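Long-range contacts in probable ribosomal RNA small subunit methyltransferase (Thermus thermophilus, PDB 3DMH), which transfers a methyl group from S-adenosylmethionine to the N2 atom of a guanosine in 16S ribosomal RNA: residues L72-A77 with L91-E96; L247-A252 with N278-Q283; V259-D264 with L285-D290. All blocks are in the same frame, centred on the assembly; numbering follows the deposited sequence.

Interaction 1. Residues L72-A77 with L91-E96; sequences LETSRA and LALPWE
E73 and L91 pair as parallel strands at the edge of the seven-stranded sheet in the first half of the chain. E73 O accepts a hydrogen bond from A92 N at 3.1 Å, nearly straight at 164°. The CA-H of L91 also leans on this oxygen. A water lies within bonding distance of A92 O and, weakly, of L72 O.

Around this join methyl groups pack on one another and on backbone carbonyls. L72 lays CD2 against the CB of A92 at 3.9 Å, while its CD1 reaches L93 O at 3.7 Å. T74 turns CG2 to A92 O at 3.6 Å. The same methyl meets CD2 of L93, the two side chains crossing at about a right angle. The R76 chain bends at chi2 (84°), which brings its CD beside CD2 of L91. CD1 of L91 lies over one face of the guanidinium, toward the rim, 3.5 Å from NH1 of R76. An alanine here would probably leave the L91 methyls without this flat cover and open a gap beside them.

Two acidic side chains brace the turns. E73 OE2 takes S75 N through its anti lone pair at 2.9 Å, while its OE1 holds G55 N. E96 OE1 receives L93 N from above the carboxylate plane. S75 OG caps helix 76-84 at A78 N. L93 packs on A266 and L269 of helix 265-277, so the loop touches the other half of the protein. The sheet has strand order 3-2-1-4-5-7-6 with strand 7 antiparallel, the Rossmann-like methyltransferase topology, and this contact forms its strand 3 edge.

Interaction 2. Residues L247-A252 with N278-Q283; sequences LTLPLA and NALKAQ
L249 and L280 cross obliquely where helix 248-253 packs against the loop leading to edge strand 283-286, within the Rossmann-like methyltransferase domain. L280 extends from the loop toward the helix, with CG anti to its carbonyl carbon (chi1 -69°). Its two methyls divide the helix surface between them. CD1 lies 3.9 Å from CG of L249 and 3.5 Å from L249 O. CD2 sits against the end of the segment, 4.0 Å from A252 C.

L249 has its other main contact with N278. These side chains cross at about a right angle. CD2 of L249 meets the amide of N278 and comes to 3.5 Å from ND2. This is a van der Waals contact. The amide nitrogen has its polar partners in G274 O and T199 O, which hold the group while the leucine methyl rests on it.

Further along the loop the contact becomes smaller. A252 points its CB at the loop and reaches K281 O at 3.9 Å. T248 presents CG2, anti to its backbone N, to CB of A282 at 4.1 Å. Its OG1 serves a different partner, a hydrogen bond with D239 OD2. At the start of this segment L247 touches S-adenosylmethionine.

The loop itself starts from a Schellman motif that ends helix 265-277. A279 has positive phi and is the C-prime residue, with L280 N bonded to L275 O. This turn brings N278 and L280 to face the same helix.

No hydrogen bond joins the two segments. Van der Waals contact of side chains with side chains and backbone therefore carries it, with L280 contributing most from the loop, while the polar groups of T248 and N278 are satisfied by other residues.

Interaction 3. Residues V259-D264 with L285-D290; sequences VGVEDD and LHSDVD. With SAM (S-adenosylmethionine), chain D.
L285 N bonds G260 O at 2.8 Å and 163°, and S287 N bonds E262 O, joining the two parallel strands of the beta-alpha-beta unit 257-262, 265-277 and 283-286. The bond from E262 N to L285 O is weak. H286 adds a side-chain link. Its NE2 lies 2.8 Å from D263 O, which is near the ring plane. The single N-H is shared with T74 O, in keeping with the bent angle of 132°.

Beyond the strand ends, both segments hold S-adenosylmethionine. E262 has CG anti to its backbone N (chi1 170°), and the chain then bends. Its carboxylate takes the ribose by both oxygens: OE1 from O3' at 2.7 Å, OE2 from O2' at 2.6 Å. An acidic residue gripping the ribose at the end of the second strand is characteristic of Rossmann-like methyltransferases. D264 N steadies OE2 through its anti lone pair, and G243 N bonds OE1. The adenine is read at its polar edge. V289 N donates to N1 at 2.9 Å, and D288 OD1 accepts from N6 at 3.0 Å. CB of D263 packs against C6 and C5 of the base.

Behind this site CB of V261 packs on a backbone carbonyl, V289 O, at 3.3 Å. S287 OG donates to that same oxygen. The apolar contact is CG1 of V259 on CD1 of L285 at 3.7 Å.

D263 and D288 lie side by side, pointing the same way. S75 and A77 bond D263. D288 OD2 takes salt bridges from R80 and K24, and OD1 also bonds Y8 OH. These partners probably offset the repulsion between the carboxylates, leaving D288 OD1 placed to accept the adenine amino group.

The chain holds two seven-stranded sheets with the same strand order. Interaction 1 lies at the edge of the first sheet. Interactions 2 and 3 belong to the second, within the methyltransferase domain. Interaction 1 closes before the others open, while the segments of interactions 2 and 3 alternate. Interaction 3 pairs strands 257-262 and 283-286. Interaction 2 packs helix 248-253 on the loop between helix 265-277 and strand 283-286. Their centres are 15 Å apart, and a Q283-G260 backbone bond joins them. Interactions 1 and 3 have centres 14 Å apart and meet mainly at D263, with R76 on H286 and A77 on D288, linking the first half to the cofactor site. Interactions 1 and 2 have centres about 24 Å apart.

Interaction 1. Residues L72-A77 with L91-E96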
loop_
_atom_site.group_PDB
_atom_site.type_symbol
_atom_site.label_atom_id
_atom_site.label_comp_id
_atom_site.label_asym_id
_atom_site.label_seq_id
_atom_site.Cartn_x
_atom_site.Cartn_y
_atom_site.Cartn_z
ATOM N N LEU A 72 5.338 6.719 11.535
ATOM C CA LEU A 72 5.979 6.226 10.300
ATOM C C LEU A 72 4.921 5.569 9.441
ATOM O O LEU A 72 4.292 4.603 9.877
ATOM C CB LEU A 72 7.099 5.214 10.635
ATOM C CG LEU A 72 8.164 5.740 11.617
ATOM C CD1 LEU A 72 9.287 4.715 11.681
ATOM C CD2 LEU A 72 8.728 7.098 11.256
ATOM N N GLU A 73 4.763 6.046 8.205
ATOM C CA GLU A 73 3.670 5.569 7.387
ATOM C C GLU A 73 4.127 5.311 5.953
ATOM O O GLU A 73 4.889 6.098 5.365
ATOM C CB GLU A 73 2.549 6.591 7.433
ATOM C CG GLU A 73 1.337 6.294 6.537
ATOM C CD GLU A 73 0.717 4.945 6.827
ATOM O OE1 GLU A 73 0.202 4.741 7.941
ATOM O OE2 GLU A 73 0.723 4.042 5.956
ATOM N N THR A 74 3.676 4.176 5.419
ATOM C CA THR A 74 4.050 3.758 4.075
ATOM C C THR A 74 3.095 4.213 2.975
ATOM O O THR A 74 3.488 4.273 1.805
ATOM C CB THR A 74 4.161 2.214 3.971
ATOM O OG1 THR A 74 2.938 1.648 4.463
ATOM C CG2 THR A 74 5.286 1.693 4.855
ATOM N N SER A 75 1.840 4.514 3.345
ATOM C CA SER A 75 0.840 4.898 2.354
ATOM C C SER A 75 0.876 6.378 2.074
ATOM O O SER A 75 0.722 7.205 2.976
ATOM C CB SER A 75 -0.547 4.497 2.858
ATOM O OG SER A 75 -1.596 5.200 2.161
ATOM N N ARG A 76 1.024 6.712 0.801
ATOM C CA ARG A 76 1.013 8.116 0.408
ATOM C C ARG A 76 -0.320 8.774 0.758
ATOM O O ARG A 76 -0.336 9.876 1.297
ATOM C CB ARG A 76 1.347 8.288 -1.083
ATOM C CG ARG A 76 1.897 9.666 -1.349
ATOM C CD ARG A 76 3.418 9.693 -1.055
ATOM N NE ARG A 76 3.956 11.038 -1.143
ATOM C CZ ARG A 76 5.252 11.307 -1.284
ATOM N NH1 ARG A 76 6.159 10.314 -1.329
ATOM N NH2 ARG A 76 5.640 12.589 -1.382
ATOM N N ALA A 77 -1.429 8.092 0.451
ATOM C CA ALA A 77 -2.766 8.607 0.768
ATOM C C ALA A 77 -2.889 8.930 2.256
ATOM O O ALA A 77 -3.428 9.986 2.626
ATOM C CB ALA A 77 -3.849 7.605 0.345
ATOM N N LEU A 91 7.310 9.604 5.736
ATOM C CA LEU A 91 7.224 8.564 4.729
ATOM C C LEU A 91 8.323 7.556 5.077
ATOM O O LEU A 91 9.505 7.785 4.809
ATOM C CB LEU A 91 7.479 9.206 3.367
ATOM C CG LEU A 91 6.430 10.239 2.938
ATOM C CD1 LEU A 91 7.098 11.193 1.949
ATOM C CD2 LEU A 91 5.196 9.550 2.342
ATOM N N ALA A 92 7.918 6.444 5.680
ATOM C CA ALA A 92 8.914 5.554 6.278
ATOM C C ALA A 92 8.379 4.166 6.510
ATOM O O ALA A 92 7.205 3.988 6.789
ATOM C CB ALA A 92 9.419 6.142 7.577
ATOM N N LEU A 93 9.263 3.184 6.353
ATOM C CA LEU A 93 8.954 1.827 6.729
ATOM C C LEU A 93 9.040 1.683 8.245
ATOM O O LEU A 93 9.810 2.395 8.904
ATOM C CB LEU A 93 9.983 0.892 6.098
ATOM C CG LEU A 93 10.117 1.022 4.578
ATOM C CD1 LEU A 93 11.395 0.329 4.125
ATOM C CD2 LEU A 93 8.908 0.424 3.883
ATOM N N PRO A 94 8.277 0.730 8.818
ATOM C CA PRO A 94 8.277 0.590 10.270
ATOM C C PRO A 94 9.675 0.331 10.806
ATOM O O PRO A 94 10.056 0.883 11.851
ATOM C CB PRO A 94 7.368 -0.627 10.512
ATOM C CG PRO A 94 6.497 -0.715 9.308
ATOM C CD PRO A 94 7.298 -0.158 8.152
ATOM N N TRP A 95 10.446 -0.478 10.073
ATOM C CA TRP A 95 11.801 -0.821 10.497
ATOM C C TRP A 95 12.864 0.251 10.236
ATOM O O TRP A 95 14.069 0.029 10.471
ATOM C CB TRP A 95 12.231 -2.164 9.903
ATOM C CG TRP A 95 12.071 -2.234 8.424
ATOM C CD1 TRP A 95 12.985 -1.858 7.491
ATOM C CD2 TRP A 95 10.929 -2.723 7.704
ATOM N NE1 TRP A 95 12.498 -2.092 6.225
ATOM C CE2 TRP A 95 11.231 -2.612 6.326
ATOM C CE3 TRP A 95 9.683 -3.242 8.089
ATOM C CZ2 TRP A 95 10.331 -3.012 5.319
ATOM C CZ3 TRP A 95 8.778 -3.643 7.083
ATOM C CH2 TRP A 95 9.109 -3.516 5.720
ATOM N N GLU A 96 12.424 1.413 9.776
ATOM C CA GLU A 96 13.305 2.569 9.685
ATOM C C GLU A 96 13.290 3.364 10.991
ATOM O O GLU A 96 13.985 4.377 11.095
ATOM C CB GLU A 96 12.971 3.445 8.472
ATOM C CG GLU A 96 13.382 2.773 7.151
ATOM C CD GLU A 96 13.000 3.564 5.914
ATOM O OE1 GLU A 96 11.950 4.251 5.955
ATOM O OE2 GLU A 96 13.762 3.498 4.918
HETATM O O HOH W 1 5.407 2.390 8.501
#

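Interaction 2. Residues L247-A252 with N278-Q283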
loop_
_atom_site.group_PDB
_atom_site.type_symbol
_atom_site.label_atom_id
_atom_site.label_comp_id
_atom_site.label_asym_id
_atom_site.label_seq_id
_atom_site.Cartn_x
_atom_site.Cartn_y
_atom_site.Cartn_z
ATOM N N LEU A 247 4.396 -5.594 -14.269
ATOM C CA LEU A 247 4.108 -4.959 -15.577
ATOM C C LEU A 247 5.207 -3.978 -15.988
ATOM O O LEU A 247 5.563 -3.874 -17.165
ATOM C CB LEU A 247 2.758 -4.232 -15.562
ATOM C CG LEU A 247 1.544 -5.057 -15.126
ATOM C CD1 LEU A 247 0.272 -4.218 -15.119
ATOM C CD2 LEU A 247 1.346 -6.294 -16.013
ATOM N N THR A 248 5.719 -3.252 -14.997
ATOM C CA THR A 248 6.675 -2.168 -15.223
ATOM C C THR A 248 7.968 -2.640 -15.883
ATOM O O THR A 248 8.428 -2.034 -16.844
ATOM C CB THR A 248 7.056 -1.500 -13.887
ATOM O OG1 THR A 248 5.893 -1.402 -13.030
ATOM C CG2 THR A 248 7.727 -0.131 -14.140
ATOM N N LEU A 249 8.553 -3.704 -15.349
ATOM C CA LEU A 249 9.859 -4.163 -15.856
ATOM C C LEU A 249 9.778 -4.652 -17.300
ATOM O O LEU A 249 10.559 -4.184 -18.139
ATOM C CB LEU A 249 10.513 -5.206 -14.926
ATOM C CG LEU A 249 11.484 -4.639 -13.873
ATOM C CD1 LEU A 249 10.775 -3.807 -12.806
ATOM C CD2 LEU A 249 12.277 -5.764 -13.215
ATOM N N PRO A 250 8.833 -5.576 -17.607
ATOM C CA PRO A 250 8.695 -6.012 -19.007
ATOM C C PRO A 250 8.415 -4.859 -19.964
ATOM O O PRO A 250 9.022 -4.801 -21.025
ATOM C CB PRO A 250 7.503 -6.971 -18.958
ATOM C CG PRO A 250 7.539 -7.512 -17.584
ATOM C CD PRO A 250 7.916 -6.324 -16.730
ATOM N N LEU A 251 7.521 -3.936 -19.591
ATOM C CA LEU A 251 7.245 -2.810 -20.485
ATOM C C LEU A 251 8.474 -1.914 -20.706
ATOM O O LEU A 251 8.685 -1.417 -21.822
ATOM C CB LEU A 251 6.024 -2.014 -20.018
ATOM C CG LEU A 251 4.702 -2.795 -20.134
ATOM C CD1 LEU A 251 3.614 -2.069 -19.360
ATOM C CD2 LEU A 251 4.282 -3.041 -21.597
ATOM N N ALA A 252 9.293 -1.731 -19.667
ATOM C CA ALA A 252 10.558 -0.983 -19.801
ATOM C C ALA A 252 11.521 -1.741 -20.696
ATOM O O ALA A 252 12.190 -1.150 -21.551
ATOM C CB ALA A 252 11.203 -0.728 -18.444
ATOM N N ASN A 278 17.910 -5.292 -12.946
ATOM C CA ASN A 278 17.671 -5.755 -14.313
ATOM C C ASN A 278 18.236 -4.819 -15.419
ATOM O O ASN A 278 17.856 -4.982 -16.595
ATOM C CB ASN A 278 16.172 -6.061 -14.504
ATOM C CG ASN A 278 15.717 -7.287 -13.703
ATOM O OD1 ASN A 278 15.707 -8.410 -14.224
ATOM N ND2 ASN A 278 15.390 -7.089 -12.423
ATOM N N ALA A 279 19.091 -3.827 -15.029
ATOM C CA ALA A 279 19.660 -2.867 -16.014
ATOM C C ALA A 279 18.600 -2.133 -16.812
ATOM O O ALA A 279 18.686 -1.921 -18.029
ATOM C CB ALA A 279 20.705 -3.541 -16.931
ATOM N N LEU A 280 17.544 -1.746 -16.083
ATOM C CA LEU A 280 16.325 -1.072 -16.648
ATOM C C LEU A 280 16.000 0.280 -16.007
ATOM O O LEU A 280 16.239 0.474 -14.817
ATOM C CB LEU A 280 15.086 -1.975 -16.504
ATOM C CG LEU A 280 15.006 -3.252 -17.357
ATOM C CD1 LEU A 280 13.854 -4.150 -16.924
ATOM C CD2 LEU A 280 14.882 -2.901 -18.846
ATOM N N LYS A 281 15.425 1.203 -16.785
ATOM C CA LYS A 281 15.084 2.547 -16.281
ATOM C C LYS A 281 13.589 2.818 -16.364
ATOM O O LYS A 281 12.951 2.585 -17.392
ATOM C CB LYS A 281 15.845 3.645 -17.058
ATOM C CG LYS A 281 17.327 3.820 -16.691
ATOM C CD LYS A 281 18.204 2.754 -17.336
ATOM C CE LYS A 281 19.641 2.831 -16.846
ATOM N NZ LYS A 281 20.319 1.524 -17.043
ATOM N N ALA A 282 13.045 3.312 -15.259
ATOM C CA ALA A 282 11.659 3.779 -15.187
ATOM C C ALA A 282 11.510 4.691 -13.983
ATOM O O ALA A 282 12.338 4.662 -13.061
ATOM C CB ALA A 282 10.679 2.597 -15.094
ATOM N N GLN A 283 10.459 5.506 -13.985
ATOM C CA GLN A 283 10.170 6.356 -12.848
ATOM C C GLN A 283 9.293 5.567 -11.917
ATOM O O GLN A 283 8.260 5.049 -12.332
ATOM C CB GLN A 283 9.453 7.624 -13.277
ATOM C CG GLN A 283 10.306 8.500 -14.189
ATOM C CD GLN A 283 9.623 9.800 -14.524
ATOM O OE1 GLN A 283 9.401 10.645 -13.648
ATOM N NE2 GLN A 283 9.270 9.968 -15.783
#

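Interaction 3. Residues V259-D264 with L285-D290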
loop_
_atom_site.group_PDB
_atom_site.type_symbol
_atom_site.label_atom_id
_atom_site.label_comp_id
_atom_site.label_asym_id
_atom_site.label_seq_id
_atom_site.Cartn_x
_atom_site.Cartn_y
_atom_site.Cartn_z
ATOM N N VAL A 259 6.267 5.189 -16.364
ATOM C CA VAL A 259 6.074 5.814 -15.058
ATOM C C VAL A 259 5.196 4.870 -14.258
ATOM O O VAL A 259 4.104 4.533 -14.710
ATOM C CB VAL A 259 5.348 7.155 -15.160
ATOM C CG1 VAL A 259 5.102 7.740 -13.755
ATOM C CG2 VAL A 259 6.158 8.138 -15.993
ATOM N N GLY A 260 5.684 4.409 -13.105
ATOM C CA GLY A 260 4.881 3.574 -12.200
ATOM C C GLY A 260 4.439 4.469 -11.064
ATOM O O GLY A 260 5.241 5.241 -10.541
ATOM N N VAL A 261 3.150 4.393 -10.720
ATOM C CA VAL A 261 2.635 5.064 -9.514
ATOM C C VAL A 261 2.172 3.993 -8.555
ATOM O O VAL A 261 1.537 3.015 -8.944
ATOM C CB VAL A 261 1.512 6.089 -9.788
ATOM C CG1 VAL A 261 2.087 7.312 -10.522
ATOM C CG2 VAL A 261 0.314 5.522 -10.571
ATOM N N GLU A 262 2.533 4.181 -7.289
ATOM C CA GLU A 262 2.317 3.142 -6.276
ATOM C C GLU A 262 2.172 3.821 -4.911
ATOM O O GLU A 262 3.038 4.649 -4.545
ATOM C CB GLU A 262 3.506 2.172 -6.301
ATOM C CG GLU A 262 3.566 1.179 -5.155
ATOM C CD GLU A 262 2.304 0.343 -5.043
ATOM O OE1 GLU A 262 1.969 -0.364 -6.016
ATOM O OE2 GLU A 262 1.673 0.401 -3.973
ATOM N N ASP A 263 1.099 3.519 -4.176
ATOM C CA ASP A 263 0.832 4.218 -2.924
ATOM C C ASP A 263 1.685 3.687 -1.775
ATOM O O ASP A 263 1.832 4.386 -0.772
ATOM C CB ASP A 263 -0.644 4.042 -2.578
ATOM C CG ASP A 263 -1.078 4.853 -1.376
ATOM O OD1 ASP A 263 -1.038 6.101 -1.454
ATOM O OD2 ASP A 263 -1.517 4.240 -0.355
ATOM N N ASP A 264 2.155 2.440 -1.888
ATOM C CA ASP A 264 2.867 1.800 -0.792
ATOM C C ASP A 264 4.390 1.949 -0.925
ATOM O O ASP A 264 4.960 1.489 -1.897
ATOM C CB ASP A 264 2.505 0.300 -0.725
ATOM C CG ASP A 264 3.433 -0.469 0.177
ATOM O OD1 ASP A 264 3.664 0.003 1.282
ATOM O OD2 ASP A 264 3.938 -1.546 -0.242
ATOM N N LEU A 285 7.292 6.083 -8.802
ATOM C CA LEU A 285 6.796 7.178 -7.975
ATOM C C LEU A 285 5.955 6.671 -6.843
ATOM O O LEU A 285 5.106 5.806 -7.021
ATOM C CB LEU A 285 5.976 8.166 -8.807
ATOM C CG LEU A 285 6.673 8.688 -10.062
ATOM C CD1 LEU A 285 5.754 9.673 -10.723
ATOM C CD2 LEU A 285 7.977 9.339 -9.690
ATOM N N HIS A 286 6.193 7.259 -5.683
ATOM C CA HIS A 286 5.367 7.028 -4.516
ATOM C C HIS A 286 4.228 8.037 -4.607
ATOM O O HIS A 286 4.426 9.233 -4.437
ATOM C CB HIS A 286 6.215 7.213 -3.249
ATOM C CG HIS A 286 5.518 6.778 -1.996
ATOM N ND1 HIS A 286 5.846 7.246 -0.740
ATOM C CD2 HIS A 286 4.519 5.880 -1.818
ATOM C CE1 HIS A 286 5.069 6.665 0.158
ATOM N NE2 HIS A 286 4.245 5.841 -0.475
ATOM N N SER A 287 3.024 7.538 -4.873
ATOM C CA SER A 287 1.929 8.389 -5.309
ATOM C C SER A 287 0.593 7.742 -4.966
ATOM O O SER A 287 0.433 6.528 -5.117
ATOM C CB SER A 287 1.992 8.502 -6.830
ATOM O OG SER A 287 1.049 9.440 -7.336
ATOM N N ASP A 288 -0.356 8.573 -4.534
ATOM C CA ASP A 288 -1.743 8.132 -4.364
ATOM C C ASP A 288 -2.398 8.321 -5.734
ATOM O O ASP A 288 -2.660 9.450 -6.144
ATOM C CB ASP A 288 -2.435 9.003 -3.305
ATOM C CG ASP A 288 -3.902 8.644 -3.095
ATOM O OD1 ASP A 288 -4.327 7.569 -3.569
ATOM O OD2 ASP A 288 -4.609 9.439 -2.431
ATOM N N VAL A 289 -2.573 7.221 -6.459
ATOM C CA VAL A 289 -3.031 7.238 -7.859
ATOM C C VAL A 289 -2.111 8.217 -8.624
ATOM O O VAL A 289 -0.883 8.034 -8.605
ATOM C CB VAL A 289 -4.573 7.500 -8.025
ATOM C CG1 VAL A 289 -5.027 7.090 -9.418
ATOM C CG2 VAL A 289 -5.367 6.655 -7.030
ATOM N N ASP A 290 -2.651 9.243 -9.270
ATOM C CA ASP A 290 -1.813 10.154 -10.050
ATOM C C ASP A 290 -1.418 11.427 -9.318
ATOM O O ASP A 290 -1.002 12.406 -9.944
ATOM C CB ASP A 290 -2.503 10.525 -11.368
ATOM C CG ASP A 290 -3.838 11.213 -11.162
ATOM O OD1 ASP A 290 -4.460 11.069 -10.081
ATOM O OD2 ASP A 290 -4.302 11.903 -12.096
HETATM N N SAM D . 1.097 -3.980 -10.895
HETATM C CA SAM D . 1.539 -4.978 -9.860
HETATM C C SAM D . 1.394 -6.372 -10.430
HETATM O O SAM D . 0.741 -6.468 -11.478
HETATM O OXT SAM D . 1.887 -7.340 -9.825
HETATM C CB SAM D . 0.688 -4.878 -8.592
HETATM C CG SAM D . -0.813 -5.114 -8.776
HETATM S SD SAM D . -1.692 -5.091 -7.180
HETATM C CE SAM D . -3.195 -6.029 -7.580
HETATM C "C5'" SAM D . -2.384 -3.419 -7.026
HETATM C "C4'" SAM D . -1.341 -2.397 -6.605
HETATM O "O4'" SAM D . -2.064 -1.181 -6.430
HETATM C "C3'" SAM D . -0.615 -2.712 -5.290
HETATM O "O3'" SAM D . 0.797 -2.706 -5.453
HETATM C "C2'" SAM D . -1.109 -1.612 -4.345
HETATM O "O2'" SAM D . -0.204 -1.236 -3.326
HETATM C "C1'" SAM D . -1.404 -0.518 -5.369
HETATM N N9 SAM D . -2.250 0.522 -4.816
HETATM C C8 SAM D . -3.248 0.420 -3.850
HETATM N N7 SAM D . -3.804 1.641 -3.657
HETATM C C5 SAM D . -3.149 2.528 -4.485
HETATM C C6 SAM D . -3.250 3.909 -4.691
HETATM N N6 SAM D . -4.115 4.656 -3.992
HETATM N N1 SAM D . -2.417 4.483 -5.623
HETATM C C2 SAM D . -1.498 3.740 -6.330
HETATM N N3 SAM D . -1.336 2.377 -6.105
HETATM C C4 SAM D . -2.171 1.811 -5.205
#